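Local coordinates for GDSL-like protein (Roseburia intestinalis L1-82, PDB 6HFZ), which is a two-domain esterase of the SGNH hydrolase superfamily that removes acetyl groups from acetylated beta-mannans in a gut bacterium, at residues A[83-88]-A[115-120]; A[104-109]-A[140-145]; A[109-114]-A[153-158]; A[167-172]-A[203-208]. All blocks are in the same frame, centred on the assembly; numbering follows the deposited sequence.

Interaction 1 of 4, residues A[83-88]-A[115-120]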
loop_
_atom_site.group_PDB
_atom_site.type_symbol
_atom_site.label_atom_id
_atom_site.label_comp_id
_atom_site.label_asym_id
_atom_site.label_seq_id
_atom_site.Cartn_x
_atom_site.Cartn_y
_atom_site.Cartn_z
ATOM N N THR A 83 1.826 -3.700 0.281
ATOM C CA THR A 83 2.641 -2.898 1.217
ATOM C C THR A 83 2.927 -1.531 0.629
ATOM O O THR A 83 2.598 -1.262 -0.555
ATOM C CB THR A 83 3.981 -3.623 1.483
ATOM O OG1 THR A 83 4.783 -3.629 0.298
ATOM C CG2 THR A 83 3.771 -5.045 1.953
ATOM N N SER A 84 3.684 -0.719 1.385
ATOM C CA SER A 84 4.134 0.581 0.936
ATOM C C SER A 84 5.139 0.429 -0.209
ATOM O O SER A 84 5.324 1.376 -0.973
ATOM C CB SER A 84 4.726 1.384 2.065
ATOM O OG SER A 84 5.915 0.784 2.565
ATOM N N GLN A 85 5.778 -0.748 -0.333
ATOM C CA GLN A 85 6.709 -0.991 -1.484
ATOM C C GLN A 85 5.900 -1.009 -2.798
ATOM O O GLN A 85 6.305 -0.387 -3.777
ATOM C CB GLN A 85 7.545 -2.250 -1.242
ATOM C CG GLN A 85 8.604 -2.512 -2.306
ATOM C CD GLN A 85 9.505 -3.637 -1.863
ATOM O OE1 GLN A 85 9.275 -4.273 -0.833
ATOM N NE2 GLN A 85 10.541 -3.932 -2.644
ATOM N N PHE A 86 4.737 -1.667 -2.813
ATOM C CA PHE A 86 3.870 -1.554 -4.005
ATOM C C PHE A 86 3.283 -0.138 -4.093
ATOM O O PHE A 86 3.211 0.459 -5.171
ATOM C CB PHE A 86 2.831 -2.651 -4.000
ATOM C CG PHE A 86 1.923 -2.696 -5.209
ATOM C CD1 PHE A 86 2.357 -2.297 -6.466
ATOM C CD2 PHE A 86 0.649 -3.209 -5.096
ATOM C CE1 PHE A 86 1.524 -2.369 -7.575
ATOM C CE2 PHE A 86 -0.179 -3.292 -6.210
ATOM C CZ PHE A 86 0.265 -2.871 -7.445
ATOM N N GLY A 87 2.914 0.438 -2.931
ATOM C CA GLY A 87 2.338 1.797 -2.902
ATOM C C GLY A 87 3.161 2.860 -3.629
ATOM O O GLY A 87 2.604 3.677 -4.396
ATOM N N VAL A 88 4.453 2.908 -3.370
ATOM C CA VAL A 88 5.305 3.936 -4.015
ATOM C C VAL A 88 5.378 3.713 -5.534
ATOM O O VAL A 88 5.383 4.711 -6.298
ATOM C CB VAL A 88 6.701 4.071 -3.351
ATOM C CG1 VAL A 88 7.481 2.795 -3.512
ATOM C CG2 VAL A 88 7.475 5.279 -3.866
ATOM N N GLU A 115 13.658 -2.018 8.720
ATOM C CA GLU A 115 14.303 -0.871 8.086
ATOM C C GLU A 115 13.986 -0.799 6.591
ATOM O O GLU A 115 13.876 0.296 6.068
ATOM C CB GLU A 115 15.808 -0.911 8.336
ATOM C CG GLU A 115 16.117 -0.711 9.802
ATOM C CD GLU A 115 16.738 0.624 10.157
ATOM O OE1 GLU A 115 16.589 1.607 9.363
ATOM O OE2 GLU A 115 17.397 0.672 11.223
ATOM N N HIS A 116 13.804 -1.963 5.959
ATOM C CA HIS A 116 13.387 -2.066 4.553
ATOM C C HIS A 116 12.076 -1.295 4.326
ATOM O O HIS A 116 12.006 -0.474 3.419
ATOM C CB HIS A 116 13.251 -3.540 4.159
ATOM C CG HIS A 116 12.635 -3.735 2.822
ATOM N ND1 HIS A 116 13.318 -3.489 1.638
ATOM C CD2 HIS A 116 11.378 -4.094 2.467
ATOM C CE1 HIS A 116 12.499 -3.691 0.622
ATOM N NE2 HIS A 116 11.313 -4.077 1.102
ATOM N N PHE A 117 11.044 -1.589 5.130
ATOM C CA PHE A 117 9.756 -0.919 5.028
ATOM C C PHE A 117 9.798 0.538 5.497
ATOM O O PHE A 117 9.040 1.374 4.989
ATOM C CB PHE A 117 8.664 -1.798 5.666
ATOM C CG PHE A 117 8.332 -2.992 4.805
ATOM C CD1 PHE A 117 7.708 -2.836 3.570
ATOM C CD2 PHE A 117 8.656 -4.283 5.219
ATOM C CE1 PHE A 117 7.464 -3.933 2.759
ATOM C CE2 PHE A 117 8.368 -5.384 4.423
ATOM C CZ PHE A 117 7.771 -5.206 3.195
HETATM N N MSE A 118 10.680 0.877 6.445
HETATM C CA MSE A 118 10.898 2.285 6.757
HETATM C C MSE A 118 11.327 3.017 5.484
HETATM O O MSE A 118 10.853 4.124 5.204
HETATM C CB MSE A 118 11.881 2.616 7.880
HETATM C CG MSE A 118 11.675 4.051 8.272
HETATM SE SE MSE A 118 12.612 4.464 9.962
HETATM C CE MSE A 118 14.175 3.296 9.680
ATOM N N GLU A 119 12.210 2.384 4.711
ATOM C CA GLU A 119 12.748 2.994 3.496
ATOM C C GLU A 119 11.679 3.100 2.397
ATOM O O GLU A 119 11.538 4.154 1.778
ATOM C CB GLU A 119 13.978 2.209 3.029
ATOM C CG GLU A 119 14.737 2.924 1.925
ATOM C CD GLU A 119 16.026 2.262 1.444
ATOM O OE1 GLU A 119 16.421 1.204 1.992
ATOM O OE2 GLU A 119 16.622 2.772 0.499
ATOM N N THR A 120 10.908 2.028 2.185
ATOM C CA THR A 120 9.847 2.074 1.172
ATOM C C THR A 120 8.774 3.101 1.572
ATOM O O THR A 120 8.280 3.858 0.725
ATOM C CB THR A 120 9.272 0.700 0.820
ATOM O OG1 THR A 120 8.602 0.184 1.981
ATOM C CG2 THR A 120 10.320 -0.304 0.388
#
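Thr83, Ser84 and Gln85, at the start of helix 84-96, meet His116, Phe117 and Thr120 in a mixed polar and apolar contact between the first turns of two neighbouring helices. The short segments run nearly the same way, 23° apart, with axes 9.3 Å from each other. Gln85 and His116 share a hydrogen bond: the glutamine chain is extended, and His116 NE2 donates to Gln85 OE1 over 2.8 Å. The acceptor lies in the plane of the imidazole, whereas the donor stands well above the carbonyl plane of the amide; the amide and ring planes are 62° apart. His116 ND1 is held by Glu337, and Gln85 NE2 by Thr334, so this pair faces the second domain. Thr120 CG2 lies 3.8 Å from Gln85 CB and also sits over one face of the His116 ring, toward its rim. Thr120 OG1 comes within 2.8 Å of Ser84 OG, which is itself hydrogen-bonded to Asp111. Thr83, the N-cap residue, receives a weak bond from Gln85 N on OG1, and that same oxygen touches the edge of the Phe117 ring at CE1 (3.7 Å). Two almost parallel helices, flanking one largely parallel sheet, are what the alpha/beta/alpha fold of SGNH hydrolases provides.

Interaction 2 of 4, residues A[104-109]-A[140-145]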
loop_
_atom_site.group_PDB
_atom_site.type_symbol
_atom_site.label_atom_id
_atom_site.label_comp_id
_atom_site.label_asym_id
_atom_site.label_seq_id
_atom_site.Cartn_x
_atom_site.Cartn_y
_atom_site.Cartn_z
ATOM N N ILE A 104 -4.987 9.790 3.068
ATOM C CA ILE A 104 -4.640 8.866 4.176
ATOM C C ILE A 104 -3.733 7.765 3.639
ATOM O O ILE A 104 -4.039 7.144 2.568
ATOM C CB ILE A 104 -5.899 8.290 4.838
ATOM C CG1 ILE A 104 -6.420 9.301 5.864
ATOM C CG2 ILE A 104 -5.609 6.901 5.477
ATOM C CD1 ILE A 104 -7.782 8.998 6.434
ATOM N N ILE A 105 -2.636 7.538 4.361
ATOM C CA ILE A 105 -1.737 6.481 4.053
ATOM C C ILE A 105 -1.818 5.424 5.164
ATOM O O ILE A 105 -1.622 5.733 6.320
ATOM C CB ILE A 105 -0.306 7.004 3.871
ATOM C CG1 ILE A 105 -0.174 7.953 2.685
ATOM C CG2 ILE A 105 0.649 5.834 3.749
ATOM C CD1 ILE A 105 1.158 8.582 2.579
ATOM N N GLU A 106 -2.088 4.168 4.799
ATOM C CA GLU A 106 -2.481 3.147 5.765
ATOM C C GLU A 106 -1.833 1.809 5.397
ATOM O O GLU A 106 -2.446 0.993 4.670
ATOM C CB GLU A 106 -4.009 3.077 5.743
ATOM C CG GLU A 106 -4.662 2.193 6.787
ATOM C CD GLU A 106 -4.624 0.700 6.544
ATOM O OE1 GLU A 106 -3.936 0.008 7.360
ATOM O OE2 GLU A 106 -5.220 0.220 5.522
ATOM N N PHE A 107 -0.609 1.590 5.903
ATOM C CA PHE A 107 0.180 0.399 5.566
ATOM C C PHE A 107 0.797 -0.255 6.816
ATOM O O PHE A 107 1.643 -1.132 6.701
ATOM C CB PHE A 107 1.284 0.736 4.552
ATOM C CG PHE A 107 0.810 0.900 3.134
ATOM C CD1 PHE A 107 0.230 -0.174 2.448
ATOM C CD2 PHE A 107 0.876 2.127 2.498
ATOM C CE1 PHE A 107 -0.173 -0.040 1.122
ATOM C CE2 PHE A 107 0.373 2.275 1.205
ATOM C CZ PHE A 107 -0.101 1.189 0.506
ATOM N N SER A 108 0.439 0.224 8.020
ATOM C CA SER A 108 1.128 -0.220 9.251
ATOM C C SER A 108 0.792 -1.654 9.701
ATOM O O SER A 108 1.478 -2.143 10.631
ATOM C CB SER A 108 0.923 0.795 10.384
ATOM O OG SER A 108 1.289 2.095 9.927
ATOM N N VAL A 109 -0.177 -2.363 9.071
ATOM C CA VAL A 109 -0.330 -3.793 9.326
ATOM C C VAL A 109 -0.148 -4.583 8.026
ATOM O O VAL A 109 -0.598 -5.770 7.910
ATOM C CB VAL A 109 -1.660 -4.139 10.006
ATOM C CG1 VAL A 109 -1.686 -3.633 11.453
ATOM C CG2 VAL A 109 -2.882 -3.635 9.252
ATOM N N VAL A 140 -2.337 6.705 9.018
ATOM C CA VAL A 140 -3.195 5.941 9.893
ATOM C C VAL A 140 -2.526 4.595 10.200
ATOM O O VAL A 140 -2.095 3.868 9.308
ATOM C CB VAL A 140 -4.592 5.750 9.259
ATOM C CG1 VAL A 140 -5.431 4.733 10.018
ATOM C CG2 VAL A 140 -5.354 7.068 9.142
ATOM N N HIS A 141 -2.428 4.253 11.484
ATOM C CA HIS A 141 -1.771 3.020 11.940
ATOM C C HIS A 141 -2.803 2.051 12.534
ATOM O O HIS A 141 -3.242 2.257 13.668
ATOM C CB HIS A 141 -0.700 3.332 13.019
ATOM C CG HIS A 141 0.287 4.414 12.695
ATOM N ND1 HIS A 141 1.171 4.320 11.626
ATOM C CD2 HIS A 141 0.523 5.620 13.258
ATOM C CE1 HIS A 141 1.903 5.434 11.560
ATOM N NE2 HIS A 141 1.541 6.226 12.541
ATOM N N ASN A 142 -3.172 0.995 11.782
ATOM C CA ASN A 142 -4.002 -0.104 12.287
ATOM C C ASN A 142 -3.115 -0.995 13.162
ATOM O O ASN A 142 -1.918 -0.663 13.373
ATOM C CB ASN A 142 -4.689 -0.816 11.128
ATOM C CG ASN A 142 -5.927 -0.059 10.685
ATOM O OD1 ASN A 142 -6.830 0.156 11.491
ATOM N ND2 ASN A 142 -5.962 0.403 9.443
ATOM N N VAL A 143 -3.710 -2.032 13.754
ATOM C CA VAL A 143 -2.990 -2.890 14.678
ATOM C C VAL A 143 -3.508 -4.330 14.501
ATOM O O VAL A 143 -4.689 -4.541 14.188
ATOM C CB VAL A 143 -3.184 -2.347 16.116
ATOM C CG1 VAL A 143 -4.637 -2.526 16.565
ATOM C CG2 VAL A 143 -2.230 -2.962 17.125
ATOM N N PHE A 144 -2.654 -5.321 14.778
ATOM C CA PHE A 144 -3.032 -6.708 14.895
ATOM C C PHE A 144 -3.666 -6.915 16.282
ATOM O O PHE A 144 -3.054 -6.552 17.276
ATOM C CB PHE A 144 -1.788 -7.587 14.745
ATOM C CG PHE A 144 -1.368 -7.831 13.326
ATOM C CD1 PHE A 144 -1.917 -8.892 12.623
ATOM C CD2 PHE A 144 -0.473 -6.990 12.691
ATOM C CE1 PHE A 144 -1.527 -9.146 11.322
ATOM C CE2 PHE A 144 -0.103 -7.236 11.377
ATOM C CZ PHE A 144 -0.636 -8.304 10.702
ATOM N N TYR A 145 -4.860 -7.533 16.352
ATOM C CA TYR A 145 -5.576 -7.682 17.643
ATOM C C TYR A 145 -5.190 -8.977 18.384
ATOM O O TYR A 145 -5.604 -9.169 19.557
ATOM C CB TYR A 145 -7.082 -7.507 17.442
ATOM C CG TYR A 145 -7.452 -6.109 17.046
ATOM C CD1 TYR A 145 -7.430 -5.085 17.971
ATOM C CD2 TYR A 145 -7.659 -5.766 15.716
ATOM C CE1 TYR A 145 -7.710 -3.769 17.616
ATOM C CE2 TYR A 145 -7.896 -4.457 15.342
ATOM C CZ TYR A 145 -7.920 -3.449 16.293
ATOM O OH TYR A 145 -8.160 -2.139 15.933
HETATM O O HOH W 1 -2.120 1.099 9.028
HETATM O O HOH W 2 0.427 3.739 7.744
#
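Glu106 and Asn142 join across the carboxyl ends of two neighbouring parallel strands, 102-106 and 136-141, the strands of a beta-alpha-beta unit connected through helix 115-129. Asn142 ND2 donates to Glu106 OE1 over 2.9 Å, nearly straight at 169°. The oxygen lies in the amide plane of Asn142, but the donor comes from far above the carboxylate plane, the two groups being 72° apart. A bend at chi2 (-77°) puts the carboxylate carbon there, and Thr43 holds the other oxygen, OE2. Ser108 OG and His141 ND1 share a hydrogen bond of 2.8 Å, at the edge of the ring; this serine oxygen is also bonded to His155 ND1. Between the strands the regular pattern gives one direct bond, Val140 N to Ile105 O at 3.0 Å. Beyond it, water bridges the backbones: water 1 donates to Glu106 OE1 and Val140 O and accepts from Ser108 N and Asn142 N, four bonds in all, while water 2 links Phe107 N, Ser108 OG and Val140 O. Outside this polar core, Ile104 CG2 rests on Val140 CG2 at 3.7 Å. At the other end Val109 packs against residues 142-144. Its CB lies 3.7 Å from Phe144 CE2, and its CG1 presses on the peptide that joins Asn142 to Val143, 3.5 Å from Val143 N.

Interaction 3 of 4, residues A[109-114]-A[153-158]. With ACT (acetate ion), chain E.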
loop_
_atom_site.group_PDB
_atom_site.type_symbol
_atom_site.label_atom_id
_atom_site.label_comp_id
_atom_site.label_asym_id
_atom_site.label_seq_id
_atom_site.Cartn_x
_atom_site.Cartn_y
_atom_site.Cartn_z
ATOM N N VAL A 109 -0.177 -2.363 9.071
ATOM C CA VAL A 109 -0.330 -3.793 9.326
ATOM C C VAL A 109 -0.148 -4.583 8.026
ATOM O O VAL A 109 -0.598 -5.770 7.910
ATOM C CB VAL A 109 -1.660 -4.139 10.006
ATOM C CG1 VAL A 109 -1.686 -3.633 11.453
ATOM C CG2 VAL A 109 -2.882 -3.635 9.252
ATOM N N ASN A 110 0.507 -3.976 7.046
ATOM C CA ASN A 110 0.896 -4.660 5.820
ATOM C C ASN A 110 2.425 -4.748 5.759
ATOM O O ASN A 110 2.999 -5.842 5.654
ATOM C CB ASN A 110 0.368 -3.942 4.573
ATOM C CG ASN A 110 -1.121 -4.120 4.388
ATOM O OD1 ASN A 110 -1.903 -3.239 4.752
ATOM N ND2 ASN A 110 -1.521 -5.304 3.923
ATOM N N ASP A 111 3.069 -3.589 5.878
ATOM C CA ASP A 111 4.518 -3.477 6.029
ATOM C C ASP A 111 4.925 -4.270 7.275
ATOM O O ASP A 111 4.240 -4.207 8.284
ATOM C CB ASP A 111 4.983 -2.034 6.227
ATOM C CG ASP A 111 4.848 -1.160 4.992
ATOM O OD1 ASP A 111 4.099 -1.578 4.046
ATOM O OD2 ASP A 111 5.483 -0.093 4.967
ATOM N N ASP A 112 6.054 -4.993 7.204
ATOM C CA ASP A 112 6.725 -5.510 8.419
ATOM C C ASP A 112 7.472 -4.346 9.083
ATOM O O ASP A 112 7.767 -3.333 8.426
ATOM C CB ASP A 112 7.710 -6.637 8.092
ATOM C CG ASP A 112 7.068 -7.905 7.533
ATOM O OD1 ASP A 112 5.953 -8.241 7.981
ATOM O OD2 ASP A 112 7.710 -8.543 6.661
ATOM N N SER A 113 7.711 -4.442 10.407
ATOM C CA SER A 113 8.349 -3.338 11.144
ATOM C C SER A 113 9.872 -3.436 11.023
ATOM O O SER A 113 10.578 -3.831 11.974
ATOM C CB SER A 113 7.916 -3.288 12.606
ATOM O OG SER A 113 8.104 -1.964 13.128
ATOM N N THR A 114 10.389 -3.080 9.835
ATOM C CA THR A 114 11.774 -3.325 9.495
ATOM C C THR A 114 12.320 -2.099 8.808
ATOM O O THR A 114 11.559 -1.310 8.265
ATOM C CB THR A 114 11.960 -4.559 8.587
ATOM O OG1 THR A 114 11.312 -4.315 7.332
ATOM C CG2 THR A 114 11.501 -5.844 9.246
ATOM N N LEU A 153 6.401 1.669 14.684
ATOM C CA LEU A 153 7.710 2.120 15.133
ATOM C C LEU A 153 8.448 2.732 13.931
ATOM O O LEU A 153 9.078 3.778 14.035
ATOM C CB LEU A 153 8.531 0.968 15.693
ATOM C CG LEU A 153 9.917 1.373 16.184
ATOM C CD1 LEU A 153 9.827 2.208 17.449
ATOM C CD2 LEU A 153 10.805 0.171 16.404
HETATM N N MSE A 154 8.396 2.027 12.801
HETATM C CA MSE A 154 9.051 2.491 11.581
HETATM C C MSE A 154 8.307 3.667 10.973
HETATM O O MSE A 154 8.896 4.691 10.609
HETATM C CB MSE A 154 9.242 1.390 10.511
HETATM C CG MSE A 154 9.999 0.168 10.946
HETATM SE SE MSE A 154 11.875 0.605 11.384
HETATM C CE MSE A 154 11.533 0.522 13.318
ATOM N N HIS A 155 6.988 3.519 10.832
ATOM C CA HIS A 155 6.193 4.530 10.163
ATOM C C HIS A 155 6.177 5.860 10.934
ATOM O O HIS A 155 6.120 6.963 10.334
ATOM C CB HIS A 155 4.815 3.979 9.868
ATOM C CG HIS A 155 4.853 2.843 8.901
ATOM N ND1 HIS A 155 3.748 2.029 8.687
ATOM C CD2 HIS A 155 5.820 2.415 8.062
ATOM C CE1 HIS A 155 4.083 1.121 7.771
ATOM N NE2 HIS A 155 5.324 1.361 7.337
ATOM N N GLY A 156 6.162 5.756 12.258
ATOM C CA GLY A 156 6.138 6.913 13.141
ATOM C C GLY A 156 7.406 7.750 13.043
ATOM O O GLY A 156 7.352 8.978 13.255
ATOM N N ARG A 157 8.541 7.104 12.801
ATOM C CA ARG A 157 9.812 7.814 12.603
ATOM C C ARG A 157 9.704 8.699 11.374
ATOM O O ARG A 157 10.240 9.829 11.363
ATOM C CB ARG A 157 10.992 6.863 12.448
ATOM C CG ARG A 157 11.319 6.116 13.728
ATOM C CD ARG A 157 12.324 5.000 13.485
ATOM N NE ARG A 157 12.844 4.474 14.743
ATOM C CZ ARG A 157 13.372 3.260 14.910
ATOM N NH1 ARG A 157 13.643 2.495 13.866
ATOM N NH2 ARG A 157 13.582 2.800 16.137
ATOM N N ILE A 158 9.011 8.202 10.344
ATOM C CA ILE A 158 8.748 9.002 9.141
ATOM C C ILE A 158 7.741 10.109 9.437
ATOM O O ILE A 158 7.919 11.245 8.967
ATOM C CB ILE A 158 8.294 8.112 7.960
ATOM C CG1 ILE A 158 9.357 7.069 7.630
ATOM C CG2 ILE A 158 7.899 8.954 6.756
ATOM C CD1 ILE A 158 10.792 7.614 7.503
HETATM C C ACT E . -4.388 -6.753 4.429
HETATM O O ACT E . -4.809 -7.952 4.419
HETATM O OXT ACT E . -4.050 -6.147 3.408
HETATM C CH3 ACT E . -4.263 -5.986 5.706
#
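Leu153 meets Ser113, its CB 3.9 Å from the serine OG. Next in the helix, Met154, a selenomethionine, reaches the loop through CG and SE. With its CG anti to the carbonyl carbon (chi1 -56°), that methylene comes 3.6 Å from Ser113 OG and 3.4 Å from Thr114 O. The chain then bends at chi2 and chi3, laying SE 3.7 Å from the same Thr114 carbonyl oxygen, so the bent side chain packs against both Ser113, centre of an inverse gamma turn, and Thr114, the N-cap of helix 115-129. The loop 109-114 follows strand 102-106, and in SGNH hydrolases this is where a conserved asparagine joins the oxyanion hole. Asn110 fits that place: its ND2 donates over 2.7 Å to OXT of an acetate, probably from the crystallisation liquor, that is also bound by Ser41 N, Gly81 N and His193 NE2. The residue beside it, Asp111, is gripped by His155, the next helix residue to touch the loop. His155 NE2 donates to Asp111 OD2 over 2.8 Å, bent to 141°; the oxygen lies near the ring plane, and the donor stands 40° out of the carboxylate plane. Ser84 OG also bonds Asp111 OD2, and more closely. On the far side of the imidazole Ser108 holds His155 ND1, and Tyr121 stacks on the ring.

Interaction 4 of 4, residues A[167-172]-A[203-208]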
loop_
_atom_site.group_PDB
_atom_site.type_symbol
_atom_site.label_atom_id
_atom_site.label_comp_id
_atom_site.label_asym_id
_atom_site.label_seq_id
_atom_site.Cartn_x
_atom_site.Cartn_y
_atom_site.Cartn_z
ATOM N N VAL A 167 -2.561 9.057 13.317
ATOM C CA VAL A 167 -3.420 8.494 14.319
ATOM C C VAL A 167 -3.235 6.973 14.377
ATOM O O VAL A 167 -2.940 6.327 13.331
ATOM C CB VAL A 167 -4.892 8.893 14.114
ATOM C CG1 VAL A 167 -5.081 10.395 14.289
ATOM C CG2 VAL A 167 -5.454 8.433 12.785
ATOM N N SER A 168 -3.516 6.400 15.557
ATOM C CA SER A 168 -3.195 4.994 15.841
ATOM C C SER A 168 -4.327 4.254 16.532
ATOM O O SER A 168 -4.888 4.755 17.498
ATOM C CB SER A 168 -1.936 4.901 16.657
ATOM O OG SER A 168 -1.671 3.563 17.041
HETATM N N MSE A 169 -4.568 3.001 16.093
HETATM C CA MSE A 169 -5.458 2.061 16.775
HETATM C C MSE A 169 -4.728 1.259 17.852
HETATM O O MSE A 169 -5.354 0.665 18.735
HETATM C CB MSE A 169 -6.127 1.108 15.777
HETATM C CG MSE A 169 -6.635 1.842 14.524
HETATM SE SE MSE A 169 -7.860 3.316 15.005
HETATM C CE MSE A 169 -7.073 4.637 13.812
ATOM N N GLN A 170 -3.392 1.257 17.794
ATOM C CA GLN A 170 -2.583 0.489 18.743
ATOM C C GLN A 170 -2.720 1.056 20.163
ATOM O O GLN A 170 -2.596 0.301 21.136
ATOM C CB GLN A 170 -1.128 0.484 18.279
ATOM C CG GLN A 170 -0.158 -0.423 19.020
ATOM C CD GLN A 170 1.238 -0.458 18.439
ATOM O OE1 GLN A 170 1.897 0.576 18.354
ATOM N NE2 GLN A 170 1.758 -1.646 18.114
ATOM N N SER A 171 -2.895 2.365 20.255
ATOM C CA SER A 171 -3.015 3.129 21.521
ATOM C C SER A 171 -4.455 3.541 21.865
ATOM O O SER A 171 -4.657 4.303 22.861
ATOM C CB SER A 171 -2.103 4.315 21.453
ATOM O OG SER A 171 -2.352 5.056 20.280
ATOM N N THR A 172 -5.464 3.041 21.120
ATOM C CA THR A 172 -6.863 3.372 21.380
ATOM C C THR A 172 -7.758 2.122 21.455
ATOM O O THR A 172 -8.342 1.870 22.520
ATOM C CB THR A 172 -7.417 4.300 20.312
ATOM O OG1 THR A 172 -7.077 3.742 19.034
ATOM C CG2 THR A 172 -6.901 5.707 20.457
ATOM N N ALA A 203 -12.830 4.593 12.142
ATOM C CA ALA A 203 -13.225 5.870 11.618
ATOM C C ALA A 203 -13.406 6.845 12.777
ATOM O O ALA A 203 -13.134 7.985 12.621
ATOM C CB ALA A 203 -14.479 5.728 10.796
ATOM N N SER A 204 -13.993 6.389 13.890
ATOM C CA SER A 204 -14.268 7.305 15.014
ATOM C C SER A 204 -12.953 7.894 15.548
ATOM O O SER A 204 -12.914 9.040 15.964
ATOM C CB SER A 204 -15.060 6.625 16.122
ATOM O OG SER A 204 -14.243 5.706 16.837
ATOM N N VAL A 205 -11.867 7.100 15.520
ATOM C CA VAL A 205 -10.592 7.586 16.022
ATOM C C VAL A 205 -10.094 8.689 15.070
ATOM O O VAL A 205 -9.580 9.703 15.510
ATOM C CB VAL A 205 -9.570 6.447 16.219
ATOM C CG1 VAL A 205 -8.199 7.005 16.512
ATOM C CG2 VAL A 205 -10.000 5.425 17.285
ATOM N N ILE A 206 -10.261 8.470 13.762
ATOM C CA ILE A 206 -9.773 9.392 12.779
ATOM C C ILE A 206 -10.601 10.683 12.854
ATOM O O ILE A 206 -10.039 11.781 12.833
ATOM C CB ILE A 206 -9.825 8.775 11.377
ATOM C CG1 ILE A 206 -8.866 7.585 11.262
ATOM C CG2 ILE A 206 -9.529 9.847 10.346
ATOM C CD1 ILE A 206 -9.155 6.647 10.084
ATOM N N THR A 207 -11.921 10.548 12.931
ATOM C CA THR A 207 -12.814 11.746 12.892
ATOM C C THR A 207 -12.658 12.574 14.193
ATOM O O THR A 207 -12.814 13.791 14.160
ATOM C CB THR A 207 -14.249 11.381 12.507
ATOM O OG1 THR A 207 -14.812 10.531 13.497
ATOM C CG2 THR A 207 -14.377 10.685 11.168
ATOM N N TYR A 208 -12.374 11.927 15.339
ATOM C CA TYR A 208 -12.040 12.636 16.573
ATOM C C TYR A 208 -10.954 13.687 16.306
ATOM O O TYR A 208 -11.056 14.880 16.684
ATOM C CB TYR A 208 -11.552 11.666 17.649
ATOM C CG TYR A 208 -11.132 12.379 18.899
ATOM C CD1 TYR A 208 -12.097 12.695 19.842
ATOM C CD2 TYR A 208 -9.821 12.749 19.153
ATOM C CE1 TYR A 208 -11.768 13.374 20.998
ATOM C CE2 TYR A 208 -9.478 13.427 20.316
ATOM C CZ TYR A 208 -10.467 13.753 21.225
ATOM O OH TYR A 208 -10.224 14.410 22.390
#
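Met169, a selenomethionine, and Val205 pass side by side, pointing opposite ways. Two bends, at chi2 and chi3, curl Met169 back toward the helix: its SE is 3.8 Å from both Val205 CB and CG2, while the terminal CE sits 3.8 Å from CG1. Thr172 reaches the same valine differently, tip to tip, with OG1 3.8 Å from Val205 CG2. That hydroxyl spends its proton within its own segment, donating to Ser168 O over 2.9 Å, in the carbonyl plane and on a lone pair. Val167 and Ile206 cross at about a right angle, touching through Val167 CG2 and Ile206 CG1 (3.8 Å). Val205 thus meets the loop residues Met169 and Thr172, while Ile206 meets the strand at Val167. The loop is shaped by an ST turn, in which Ser168 OG accepts from Gln170 N and also pairs with Gln152. Strand 166-168 lies beside strand 136-141 in the sheet, and helix 196-215 packs over both, Ile206 reaching Leu138 and Val140 on one hand and Tyr55 and Val59 of helix 55-66 on the other.

How the interactions relate
Interactions 1, 2 and 3 interlock, and their segments alternate along the chain. A chain of probable hydrogen bonds links them: Ser84 OG of interaction 1 is 2.6 Å from Asp111 OD2 of interaction 3, and His155 ND1 of interaction 3 is 2.8 Å from Ser108 OG of interaction 2. Val109 belongs to both interactions 2 and 3, and its side chain lies about 4 Å from the acetate, which marks the probable active-site pocket beside Asn110. Interaction 4 lies further out, its centre about 23 Å from that of interaction 1, but it is tied to interaction 2 through the sheet, where His141 N is 2.8 Å from Val167 O.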